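Local coordinates for B-agarase (PDB 4BQ2), which hydrolyses agarose as a family 50 exo-beta-agarase, probably cleaving beta-1,4 linkages from the chain ends, at residues E401-R406 and F699-S704; F653-M658 and G677-D682; G719-D722 and T726-Q729. All blocks are in the same frame, centred on the assembly; numbering follows the deposited sequence.

Contact 1 of 3, residues E401-R406 and F699-S704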
ATOM      1  N   GLU A 401      23.067   9.073   8.972  1.00 14.72           N
ATOM      2  CA  GLU A 401      23.623  10.374   8.593  1.00 15.99           C
ATOM      3  C   GLU A 401      23.431  10.650   7.115  1.00 15.35           C
ATOM      4  O   GLU A 401      22.967  11.724   6.744  1.00 15.62           O
ATOM      5  CB  GLU A 401      25.114  10.481   8.940  1.00 18.35           C
ATOM      6  CG  GLU A 401      25.679  11.832   8.512  1.00 21.72           C
ATOM      7  CD  GLU A 401      27.090  12.058   9.005  1.00 26.59           C
ATOM      8  OE1 GLU A 401      27.285  12.062  10.231  1.00 25.56           O
ATOM      9  OE2 GLU A 401      27.983  12.242   8.157  1.00 26.11           O
ATOM     10  N   VAL A 402      23.790   9.676   6.266  1.00 13.59           N
ATOM     11  CA  VAL A 402      23.585   9.808   4.827  1.00 13.49           C
ATOM     12  C   VAL A 402      22.084   9.963   4.497  1.00 12.61           C
ATOM     13  O   VAL A 402      21.726  10.709   3.605  1.00 12.78           O
ATOM     14  CB  VAL A 402      24.162   8.547   4.090  1.00 12.70           C
ATOM     15  CG1 VAL A 402      23.722   8.496   2.641  1.00 12.44           C
ATOM     16  CG2 VAL A 402      25.697   8.540   4.178  1.00 12.91           C
ATOM     17  N   THR A 403      21.212   9.231   5.190  1.00 12.94           N
ATOM     18  CA  THR A 403      19.764   9.346   4.948  1.00 12.83           C
ATOM     19  C   THR A 403      19.274  10.793   5.195  1.00 12.93           C
ATOM     20  O   THR A 403      18.583  11.374   4.371  1.00 11.37           O
ATOM     21  CB  THR A 403      18.992   8.338   5.828  1.00 13.81           C
ATOM     22  OG1 THR A 403      19.276   7.017   5.320  1.00 14.14           O
ATOM     23  CG2 THR A 403      17.469   8.601   5.820  1.00 13.68           C
ATOM     24  N   VAL A 404      19.625  11.357   6.339  1.00 12.55           N
ATOM     25  CA  VAL A 404      19.263  12.763   6.618  1.00 15.09           C
ATOM     26  C   VAL A 404      19.892  13.695   5.553  1.00 14.62           C
ATOM     27  O   VAL A 404      19.214  14.571   4.993  1.00 15.08           O
ATOM     28  CB  VAL A 404      19.666  13.204   8.070  1.00 15.33           C
ATOM     29  CG1 VAL A 404      19.405  14.675   8.290  1.00 15.68           C
ATOM     30  CG2 VAL A 404      18.881  12.421   9.102  1.00 14.80           C
ATOM     31  N   ASP A 405      21.162  13.473   5.222  1.00 15.62           N
ATOM     32  CA  ASP A 405      21.826  14.306   4.192  1.00 16.62           C
ATOM     33  C   ASP A 405      21.103  14.195   2.845  1.00 16.54           C
ATOM     34  O   ASP A 405      20.964  15.189   2.144  1.00 16.14           O
ATOM     35  CB  ASP A 405      23.299  13.903   4.012  1.00 16.50           C
ATOM     36  CG  ASP A 405      24.199  14.399   5.162  1.00 20.13           C
ATOM     37  OD1 ASP A 405      23.734  15.185   6.059  1.00 18.12           O
ATOM     38  OD2 ASP A 405      25.380  14.005   5.173  1.00 20.00           O
ATOM     39  N   ARG A 406      20.674  12.979   2.480  1.00 16.00           N
ATOM     40  CA  ARG A 406      19.901  12.791   1.239  1.00 15.31           C
ATOM     41  C   ARG A 406      18.604  13.580   1.330  1.00 15.59           C
ATOM     42  O   ARG A 406      18.275  14.313   0.427  1.00 15.59           O
ATOM     43  CB  ARG A 406      19.522  11.324   1.041  1.00 14.86           C
ATOM     44  CG  ARG A 406      20.688  10.443   0.608  1.00 14.30           C
ATOM     45  CD  ARG A 406      20.359   8.977   0.823  1.00 14.09           C
ATOM     46  NE  ARG A 406      21.208   8.116  -0.018  1.00 13.77           N
ATOM     47  CZ  ARG A 406      21.256   6.795   0.066  1.00 15.12           C
ATOM     48  NH1 ARG A 406      20.483   6.118   0.946  1.00 14.34           N
ATOM     49  NH2 ARG A 406      22.090   6.147  -0.739  1.00 13.97           N
ATOM     50  N   PHE A 699       5.461   6.040  -0.033  1.00 13.78           N
ATOM     51  CA  PHE A 699       5.753   4.737   0.546  1.00 14.66           C
ATOM     52  C   PHE A 699       6.540   3.946  -0.504  1.00 15.29           C
ATOM     53  O   PHE A 699       5.957   3.568  -1.529  1.00 15.53           O
ATOM     54  CB  PHE A 699       4.429   4.011   0.863  1.00 14.85           C
ATOM     55  CG  PHE A 699       4.598   2.731   1.656  1.00 14.38           C
ATOM     56  CD1 PHE A 699       4.991   1.549   1.021  1.00 13.54           C
ATOM     57  CD2 PHE A 699       4.354   2.704   3.036  1.00 15.35           C
ATOM     58  CE1 PHE A 699       5.129   0.365   1.750  1.00 14.72           C
ATOM     59  CE2 PHE A 699       4.508   1.521   3.785  1.00 15.44           C
ATOM     60  CZ  PHE A 699       4.913   0.347   3.138  1.00 15.34           C
ATOM     61  N   GLN A 700       7.845   3.696  -0.320  1.00 15.12           N
ATOM     62  CA  GLN A 700       8.631   3.897   0.900  1.00 14.34           C
ATOM     63  C   GLN A 700      10.086   4.238   0.519  1.00 14.09           C
ATOM     64  O   GLN A 700      10.386   4.424  -0.644  1.00 14.43           O
ATOM     65  CB  GLN A 700       8.584   2.606   1.718  1.00 15.36           C
ATOM     66  CG  GLN A 700       9.059   1.404   0.869  1.00 15.14           C
ATOM     67  CD  GLN A 700       8.986   0.083   1.590  1.00 16.70           C
ATOM     68  OE1 GLN A 700       8.475  -0.020   2.705  1.00 18.03           O
ATOM     69  NE2 GLN A 700       9.498  -0.945   0.951  1.00 16.87           N
ATOM     70  N   TYR A 701      10.995   4.290   1.496  1.00 13.84           N
ATOM     71  CA  TYR A 701      12.381   4.711   1.244  1.00 14.30           C
ATOM     72  C   TYR A 701      13.103   3.699   0.320  1.00 13.97           C
ATOM     73  O   TYR A 701      13.786   4.092  -0.621  1.00 12.86           O
ATOM     74  CB  TYR A 701      13.102   4.815   2.602  1.00 14.28           C
ATOM     75  CG  TYR A 701      14.533   5.322   2.601  1.00 14.63           C
ATOM     76  CD1 TYR A 701      15.038   6.104   1.577  1.00 13.05           C
ATOM     77  CD2 TYR A 701      15.358   5.067   3.714  1.00 15.02           C
ATOM     78  CE1 TYR A 701      16.358   6.558   1.613  1.00 14.48           C
ATOM     79  CE2 TYR A 701      16.643   5.567   3.786  1.00 14.31           C
ATOM     80  CZ  TYR A 701      17.145   6.298   2.735  1.00 14.13           C
ATOM     81  OH  TYR A 701      18.458   6.783   2.837  1.00 13.52           O
ATOM     82  N   MET A 702      12.973   2.408   0.630  1.00 14.52           N
ATOM     83  CA  MET A 702      13.734   1.367  -0.105  1.00 16.62           C
ATOM     84  C   MET A 702      12.771   0.480  -0.873  1.00 16.78           C
ATOM     85  O   MET A 702      11.630   0.348  -0.445  1.00 16.55           O
ATOM     86  CB  MET A 702      14.509   0.496   0.880  1.00 17.02           C
ATOM     87  CG  MET A 702      15.470   1.294   1.755  1.00 18.36           C
ATOM     88  SD  MET A 702      15.130   1.281   3.548  1.00 22.40           S
ATOM     89  CE  MET A 702      15.197  -0.450   4.023  1.00 20.33           C
ATOM     90  N   ASP A 703      13.223  -0.151  -1.960  1.00 17.36           N
ATOM     91  CA  ASP A 703      12.412  -1.194  -2.592  1.00 16.02           C
ATOM     92  C   ASP A 703      12.148  -2.254  -1.565  1.00 15.68           C
ATOM     93  O   ASP A 703      13.004  -2.530  -0.701  1.00 14.81           O
ATOM     94  CB  ASP A 703      13.165  -1.872  -3.764  1.00 16.37           C
ATOM     95  CG  ASP A 703      13.317  -0.980  -4.973  1.00 17.18           C
ATOM     96  OD1 ASP A 703      12.487  -0.059  -5.176  1.00 14.65           O
ATOM     97  OD2 ASP A 703      14.307  -1.196  -5.717  1.00 16.82           O
ATOM     98  N   SER A 704      10.996  -2.905  -1.679  1.00 16.66           N
ATOM     99  CA  SER A 704      10.760  -4.152  -0.974  1.00 19.53           C
ATOM    100  C   SER A 704      11.684  -5.217  -1.601  1.00 19.80           C
ATOM    101  O   SER A 704      11.990  -5.119  -2.785  1.00 19.82           O
ATOM    102  CB  SER A 704       9.316  -4.646  -1.147  1.00 21.75           C
ATOM    103  OG  SER A 704       8.344  -3.644  -1.009  1.00 30.01           O
TER

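Contact 2 of 3, residues F653-M658 and G677-D682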
ATOM      1  N   PHE A 653       1.667   7.131  -0.960  1.00 14.81           N
ATOM      2  CA  PHE A 653       1.419   6.896  -2.388  1.00 14.51           C
ATOM      3  C   PHE A 653       2.724   6.330  -2.934  1.00 14.87           C
ATOM      4  O   PHE A 653       3.774   6.384  -2.263  1.00 14.32           O
ATOM      5  CB  PHE A 653       1.026   8.171  -3.153  1.00 14.92           C
ATOM      6  CG  PHE A 653       2.161   9.170  -3.363  1.00 14.90           C
ATOM      7  CD1 PHE A 653       2.624   9.954  -2.305  1.00 14.89           C
ATOM      8  CD2 PHE A 653       2.710   9.372  -4.643  1.00 14.91           C
ATOM      9  CE1 PHE A 653       3.653  10.891  -2.506  1.00 15.67           C
ATOM     10  CE2 PHE A 653       3.723  10.316  -4.856  1.00 14.79           C
ATOM     11  CZ  PHE A 653       4.203  11.067  -3.785  1.00 15.10           C
ATOM     12  N   HIS A 654       2.656   5.799  -4.141  1.00 13.92           N
ATOM     13  CA  HIS A 654       3.865   5.365  -4.850  1.00 15.00           C
ATOM     14  C   HIS A 654       3.609   5.079  -6.320  1.00 14.74           C
ATOM     15  O   HIS A 654       2.457   4.960  -6.717  1.00 13.85           O
ATOM     16  CB  HIS A 654       4.640   4.221  -4.152  1.00 14.58           C
ATOM     17  CG  HIS A 654       3.921   2.895  -4.025  1.00 15.29           C
ATOM     18  ND1 HIS A 654       3.181   2.294  -5.040  1.00 16.14           N
ATOM     19  CD2 HIS A 654       3.912   2.018  -3.000  1.00 14.74           C
ATOM     20  CE1 HIS A 654       2.717   1.130  -4.621  1.00 14.10           C
ATOM     21  NE2 HIS A 654       3.135   0.944  -3.381  1.00 17.12           N
ATOM     22  N   ILE A 655       4.680   5.000  -7.114  1.00 14.43           N
ATOM     23  CA  ILE A 655       4.608   4.496  -8.507  1.00 14.75           C
ATOM     24  C   ILE A 655       5.864   3.652  -8.720  1.00 14.47           C
ATOM     25  O   ILE A 655       6.954   4.061  -8.324  1.00 14.87           O
ATOM     26  CB  ILE A 655       4.623   5.667  -9.526  1.00 14.93           C
ATOM     27  CG1 ILE A 655       3.431   6.600  -9.289  1.00 14.59           C
ATOM     28  CG2 ILE A 655       4.580   5.149 -10.966  1.00 15.71           C
ATOM     29  CD1 ILE A 655       3.795   7.913  -8.597  1.00 15.33           C
ATOM     30  N   GLY A 656       5.714   2.454  -9.281  1.00 14.67           N
ATOM     31  CA  GLY A 656       6.890   1.604  -9.583  1.00 14.97           C
ATOM     32  C   GLY A 656       7.004   1.245 -11.055  1.00 15.55           C
ATOM     33  O   GLY A 656       6.118   1.564 -11.875  1.00 15.26           O
ATOM     34  N   ALA A 657       8.093   0.558 -11.399  1.00 14.92           N
ATOM     35  CA  ALA A 657       8.325   0.161 -12.800  1.00 15.88           C
ATOM     36  C   ALA A 657       9.009  -1.203 -12.774  1.00 16.91           C
ATOM     37  O   ALA A 657       9.388  -1.687 -11.700  1.00 16.01           O
ATOM     38  CB  ALA A 657       9.207   1.200 -13.503  1.00 14.11           C
ATOM     39  N   MET A 658       9.179  -1.802 -13.951  0.50 18.49           N
ATOM     40  CA  MET A 658       9.717  -3.169 -14.043  0.50 19.04           C
ATOM     41  C   MET A 658      11.034  -3.240 -14.811  0.50 19.27           C
ATOM     42  O   MET A 658      11.478  -4.338 -15.200  0.50 19.47           O
ATOM     43  CB  MET A 658       8.662  -4.086 -14.682  0.50 20.33           C
ATOM     44  CG  MET A 658       7.313  -4.002 -13.976  0.50 21.90           C
ATOM     45  SD  MET A 658       5.989  -4.886 -14.808  0.50 26.10           S
ATOM     46  CE  MET A 658       6.462  -6.558 -14.356  0.50 24.32           C
ATOM     47  N   GLY A 677       9.279   8.946 -12.504  1.00 14.92           N
ATOM     48  CA  GLY A 677       9.563  10.340 -12.114  1.00 15.31           C
ATOM     49  C   GLY A 677       8.504  11.324 -12.599  1.00 16.72           C
ATOM     50  O   GLY A 677       8.018  12.197 -11.836  1.00 15.26           O
ATOM     51  N   GLU A 678       8.113  11.191 -13.868  1.00 16.21           N
ATOM     52  CA  GLU A 678       6.984  12.002 -14.375  1.00 18.03           C
ATOM     53  C   GLU A 678       5.677  11.820 -13.606  1.00 16.59           C
ATOM     54  O   GLU A 678       5.026  12.793 -13.235  1.00 16.56           O
ATOM     55  CB  GLU A 678       6.768  11.717 -15.864  1.00 22.07           C
ATOM     56  CG  GLU A 678       7.920  12.270 -16.708  1.00 27.54           C
ATOM     57  CD  GLU A 678       8.066  13.786 -16.594  1.00 34.60           C
ATOM     58  OE1 GLU A 678       7.028  14.484 -16.489  1.00 38.37           O
ATOM     59  OE2 GLU A 678       9.217  14.306 -16.604  1.00 40.89           O
ATOM     60  N   MET A 679       5.310  10.572 -13.333  1.00 16.06           N
ATOM     61  CA  MET A 679       4.096  10.290 -12.593  1.00 16.31           C
ATOM     62  C   MET A 679       4.171  10.814 -11.150  1.00 16.31           C
ATOM     63  O   MET A 679       3.155  11.247 -10.598  1.00 16.51           O
ATOM     64  CB  MET A 679       3.777   8.807 -12.653  1.00 16.44           C
ATOM     65  CG  MET A 679       3.426   8.376 -14.113  1.00 17.00           C
ATOM     66  SD  MET A 679       3.043   6.624 -14.271  1.00 17.79           S
ATOM     67  CE  MET A 679       1.613   6.398 -13.209  1.00 17.01           C
ATOM     68  N   TYR A 680       5.356  10.786 -10.553  1.00 15.55           N
ATOM     69  CA  TYR A 680       5.539  11.367  -9.202  1.00 16.24           C
ATOM     70  C   TYR A 680       5.191  12.857  -9.210  1.00 16.88           C
ATOM     71  O   TYR A 680       4.471  13.363  -8.330  1.00 16.10           O
ATOM     72  CB  TYR A 680       6.980  11.196  -8.734  1.00 15.45           C
ATOM     73  CG  TYR A 680       7.299  11.860  -7.401  1.00 16.79           C
ATOM     74  CD1 TYR A 680       7.678  13.199  -7.317  1.00 15.81           C
ATOM     75  CD2 TYR A 680       7.283  11.107  -6.227  1.00 16.42           C
ATOM     76  CE1 TYR A 680       7.982  13.777  -6.095  1.00 15.81           C
ATOM     77  CE2 TYR A 680       7.597  11.667  -5.002  1.00 15.63           C
ATOM     78  CZ  TYR A 680       7.929  12.997  -4.944  1.00 16.68           C
ATOM     79  OH  TYR A 680       8.254  13.518  -3.718  1.00 16.65           O
ATOM     80  N   LYS A 681       5.737  13.563 -10.186  1.00 17.36           N
ATOM     81  CA  LYS A 681       5.473  14.982 -10.349  1.00 18.21           C
ATOM     82  C   LYS A 681       3.986  15.307 -10.549  1.00 18.92           C
ATOM     83  O   LYS A 681       3.471  16.289  -9.986  1.00 18.43           O
ATOM     84  CB  LYS A 681       6.349  15.550 -11.466  1.00 16.77           C
ATOM     85  CG  LYS A 681       7.827  15.632 -11.051  1.00 16.62           C
ATOM     86  CD  LYS A 681       8.685  16.333 -12.087  1.00 16.74           C
ATOM     87  CE  LYS A 681       8.750  15.573 -13.403  1.00 18.06           C
ATOM     88  NZ  LYS A 681       9.888  16.123 -14.156  1.00 17.49           N
ATOM     89  N   ASP A 682       3.294  14.456 -11.297  1.00 18.22           N
ATOM     90  CA  ASP A 682       1.852  14.624 -11.509  1.00 19.76           C
ATOM     91  C   ASP A 682       1.065  14.414 -10.234  1.00 19.37           C
ATOM     92  O   ASP A 682       0.151  15.197  -9.925  1.00 17.61           O
ATOM     93  CB  ASP A 682       1.290  13.637 -12.541  1.00 19.91           C
ATOM     94  CG  ASP A 682       1.727  13.933 -13.990  1.00 21.96           C
ATOM     95  OD1 ASP A 682       2.243  15.017 -14.341  1.00 21.54           O
ATOM     96  OD2 ASP A 682       1.550  13.011 -14.797  1.00 25.17           O
TER

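Contact 3 of 3, residues G719-D722 and T726-Q729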
ATOM      1  N   GLY A 719      10.849   1.994  -3.990  1.00 14.75           N
ATOM      2  CA  GLY A 719      11.916   2.720  -3.272  1.00 14.64           C
ATOM      3  C   GLY A 719      12.381   3.976  -3.985  1.00 14.86           C
ATOM      4  O   GLY A 719      12.271   4.079  -5.214  1.00 14.49           O
ATOM      5  N   PHE A 720      12.870   4.940  -3.202  1.00 14.26           N
ATOM      6  CA  PHE A 720      13.804   5.950  -3.728  1.00 14.12           C
ATOM      7  C   PHE A 720      15.217   5.362  -3.862  1.00 13.38           C
ATOM      8  O   PHE A 720      16.031   5.884  -4.604  1.00 13.79           O
ATOM      9  CB  PHE A 720      13.801   7.216  -2.842  1.00 14.35           C
ATOM     10  CG  PHE A 720      12.866   8.278  -3.338  1.00 13.73           C
ATOM     11  CD1 PHE A 720      11.504   8.026  -3.454  1.00 14.35           C
ATOM     12  CD2 PHE A 720      13.363   9.525  -3.741  1.00 13.82           C
ATOM     13  CE1 PHE A 720      10.636   9.024  -3.918  1.00 14.50           C
ATOM     14  CE2 PHE A 720      12.505  10.506  -4.215  1.00 14.22           C
ATOM     15  CZ  PHE A 720      11.136  10.263  -4.312  1.00 13.97           C
ATOM     16  N   VAL A 721      15.482   4.269  -3.163  1.00 13.93           N
ATOM     17  CA  VAL A 721      16.762   3.534  -3.341  1.00 14.57           C
ATOM     18  C   VAL A 721      16.467   2.079  -3.589  1.00 15.08           C
ATOM     19  O   VAL A 721      15.434   1.572  -3.142  1.00 14.94           O
ATOM     20  CB  VAL A 721      17.719   3.679  -2.117  1.00 14.85           C
ATOM     21  CG1 VAL A 721      18.061   5.158  -1.845  1.00 15.55           C
ATOM     22  CG2 VAL A 721      17.160   3.016  -0.847  1.00 13.86           C
ATOM     23  N   ASP A 722      17.396   1.379  -4.249  1.00 14.56           N
ATOM     24  CA  ASP A 722      17.224  -0.050  -4.474  1.00 15.35           C
ATOM     25  C   ASP A 722      17.868  -0.911  -3.353  1.00 15.20           C
ATOM     26  O   ASP A 722      18.278  -0.373  -2.307  1.00 14.56           O
ATOM     27  CB  ASP A 722      17.700  -0.391  -5.902  1.00 15.20           C
ATOM     28  CG  ASP A 722      19.208  -0.409  -6.056  1.00 16.31           C
ATOM     29  OD1 ASP A 722      19.978  -0.186  -5.071  1.00 14.89           O
ATOM     30  OD2 ASP A 722      19.637  -0.705  -7.218  1.00 16.07           O
ATOM     31  N   THR A 726      21.284   2.203  -3.525  1.00 15.82           N
ATOM     32  CA  THR A 726      21.633   3.162  -4.587  1.00 16.79           C
ATOM     33  C   THR A 726      20.377   3.908  -4.996  1.00 16.15           C
ATOM     34  O   THR A 726      19.376   3.273  -5.352  1.00 15.08           O
ATOM     35  CB  THR A 726      22.238   2.465  -5.839  1.00 18.82           C
ATOM     36  OG1 THR A 726      23.414   1.741  -5.437  1.00 18.30           O
ATOM     37  CG2 THR A 726      22.661   3.496  -6.910  1.00 19.92           C
ATOM     38  N   PRO A 727      20.435   5.246  -4.994  1.00 14.94           N
ATOM     39  CA  PRO A 727      19.223   5.997  -5.327  1.00 14.72           C
ATOM     40  C   PRO A 727      18.808   5.812  -6.773  1.00 14.79           C
ATOM     41  O   PRO A 727      19.662   5.737  -7.647  1.00 13.90           O
ATOM     42  CB  PRO A 727      19.653   7.439  -5.146  1.00 14.80           C
ATOM     43  CG  PRO A 727      20.697   7.357  -4.066  1.00 15.55           C
ATOM     44  CD  PRO A 727      21.483   6.119  -4.440  1.00 15.07           C
ATOM     45  N   TYR A 728      17.495   5.761  -7.018  1.00 14.88           N
ATOM     46  CA  TYR A 728      16.996   5.952  -8.380  1.00 14.90           C
ATOM     47  C   TYR A 728      17.091   7.420  -8.662  1.00 15.88           C
ATOM     48  O   TYR A 728      16.320   8.199  -8.097  1.00 15.81           O
ATOM     49  CB  TYR A 728      15.538   5.539  -8.463  1.00 14.88           C
ATOM     50  CG  TYR A 728      15.324   4.060  -8.263  1.00 14.34           C
ATOM     51  CD1 TYR A 728      15.507   3.175  -9.334  1.00 14.90           C
ATOM     52  CD2 TYR A 728      14.977   3.536  -7.015  1.00 14.56           C
ATOM     53  CE1 TYR A 728      15.296   1.808  -9.170  1.00 15.24           C
ATOM     54  CE2 TYR A 728      14.776   2.160  -6.841  1.00 15.36           C
ATOM     55  CZ  TYR A 728      14.941   1.310  -7.937  1.00 14.80           C
ATOM     56  OH  TYR A 728      14.758  -0.045  -7.831  1.00 15.02           O
ATOM     57  N   GLN A 729      18.019   7.822  -9.535  1.00 16.55           N
ATOM     58  CA  GLN A 729      18.191   9.246  -9.834  1.00 17.15           C
ATOM     59  C   GLN A 729      16.968   9.891 -10.441  1.00 16.46           C
ATOM     60  O   GLN A 729      16.739  11.086 -10.247  1.00 15.31           O
ATOM     61  CB  GLN A 729      19.408   9.499 -10.740  1.00 19.93           C
ATOM     62  CG  GLN A 729      20.761   9.287 -10.039  1.00 27.68           C
ATOM     63  CD  GLN A 729      21.106  10.361  -8.992  1.00 33.79           C
ATOM     64  OE1 GLN A 729      20.509  11.451  -8.947  1.00 38.43           O
ATOM     65  NE2 GLN A 729      22.084  10.048  -8.136  1.00 39.87           N
TER

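Contact 1 of 3, residues E401-R406 and F699-S704
The Tyr701 ring and the Arg406 guanidinium meet almost at a right angle, their planes 83° apart. On one face of the guanidinium, shifted toward its rim, sits Val402 CG1, 3.7 Å above the plane and one helical turn earlier, while the Tyr701 hydroxyl lies at its edge, in plane. Thr403 OG1 approaches the tyrosine ring at its edge too, near the ring plane; Arg406 NH1 reaches the same end of the ring obliquely. Two hydrogen bonds fix the phenol oxygen. It donates to Thr403 OG1 at 2.6 Å from Tyr701 OH, and it accepts from Arg406 NH1, 2.8 Å from the same OH, with an N-H...O angle of 155°. Since Thr403 OG1 also bonds to the backbone O of Trp399, the donor-to-acceptor order runs Arg406, Tyr701, Thr403, Trp399 O. Tyr701 reaches the helix because its CG stands anti to its backbone N (chi1 -176°), and the 3.7 Å between its CE2 and Thr403 CG2 adds an apolar touch beside the polar one. The cation is further held by salt bridges to Glu232 and Asp725, so the buried charge is probably well compensated and may polarise the phenol. Tyr701 follows a cis peptide between Phe699 and Gln700. The contact thus anchors the loop leaving strand 693-699 to helix 394-410, a strand-end loop meeting an outer helix as in the (beta/alpha)8 barrel expected for a family 50 glycoside hydrolase.

Contact 2 of 3, residues F653-M658 and G677-D682
Phe653, Tyr680 and Ile655 make up the buried, tightly packed part of this contact, and only Met679, at the other end, is partly exposed. The two rings meet obliquely, with planes 36° and centroids 5.6 Å apart, and the closest approach is Phe653 CZ to Tyr680 CE2 at 3.7 Å. Phe653 is wedged on further sides, stacking on Tyr683 and meeting Trp698 edge-to-face, while Tyr680 also packs on Met731, Ala734 and Val738 of helix 729-739. Next to the rings, Ile655 presses its delta methyl against the helix backbone, with CD1 3.8 Å from Tyr680 N and 3.9 Å from Met679 C. The side chain holds this position with chi2 at 104°, off the staggered values. The gamma methyl takes the other partner: Ile655 CG2 lies 3.9 Å from Met679 CE, the thioether bending back at chi3 (61°) to meet it. Hydrogen bonding across the two segments is absent, so this partly exposed flank rests on apolar touches alone, without the ring contacts that enclose the other end. The salt-bridged pair Glu678 and Lys681 on the same helix takes no part. Strand 648-652, this loop and helix 673-688 lead to strand 693-699, which runs parallel beside 648-652; the contact therefore packs the helix of a beta-alpha-beta crossover, the repeating unit of (beta/alpha)8 barrels, against its own incoming loop.

Contact 3 of 3, residues G719-D722 and T726-Q729
The first torsion of Asp722, 75°, sets CG between the backbone N and the carbonyl carbon and so places OD1 at the Thr726 amide. Tyr728, at chi1 -67°, has its CG beside its own N, and its ring lies along the 719-722 backbone. The motif is a short antiparallel reversal with a single beta bridge, in which Val721 and Pro727 form a non-hydrogen-bonded pair, CA to CA 4.0 Å. The evidence is the pair of backbone bonds on its two flanks: Tyr728 N to Phe720 O at 2.8 Å and Asp722 N to Thr726 O at 3.0 Å. Proline suits its place in the pair, where no amide proton is needed. A third bond closes the turn: Thr726 N reaches Asp722 OD1 at 3.1 Å from above the carboxylate plane, with an N-H...O angle of 157°. That same oxygen is bonded to Thr724 OG1, which also bonds Thr726 OG1, while OD2 is held by His660 NE2. The carboxylate is therefore fixed in rotation, close to a bound glycerol that may mark a pocket. Tyr728 is the N-cap residue of helix 729-739. Its ring receives Arg676 as a cation-pi partner and His660 edge-to-face, and its hydroxyl probably hydrogen-bonds Asp703 OD2, though the spacing is unusually short. Along the ring, Tyr728 OH lies 3.5 Å from Asp722 CB, and at the near end Gly719 O comes obliquely to within 3.3 Å of Tyr728 CD2.

How the contacts relate
All three contacts are buried; the touching residues of contact 1 are all buried, whereas contact 2 includes partly exposed Met679 and contact 3 partly exposed Thr726 and Pro727. Contact 3 lies wholly in the connection after strand 693-699, whereas contact 1 ties the start of that connection to helix 394-410; Asp703 links the two by bonding Gly719 N. Their chemistry is polar: side-chain hydroxyls and a guanidinium in contact 1, backbone bridging in contact 3. Contact 2 is apolar and joins the loop after strand 648-652 to helix 673-688; it meets contact 1 where Phe699 N lies 2.8 Å from Phe653 O, and contact 3 where Tyr680 CE2 touches Phe720 CZ at 3.9 Å.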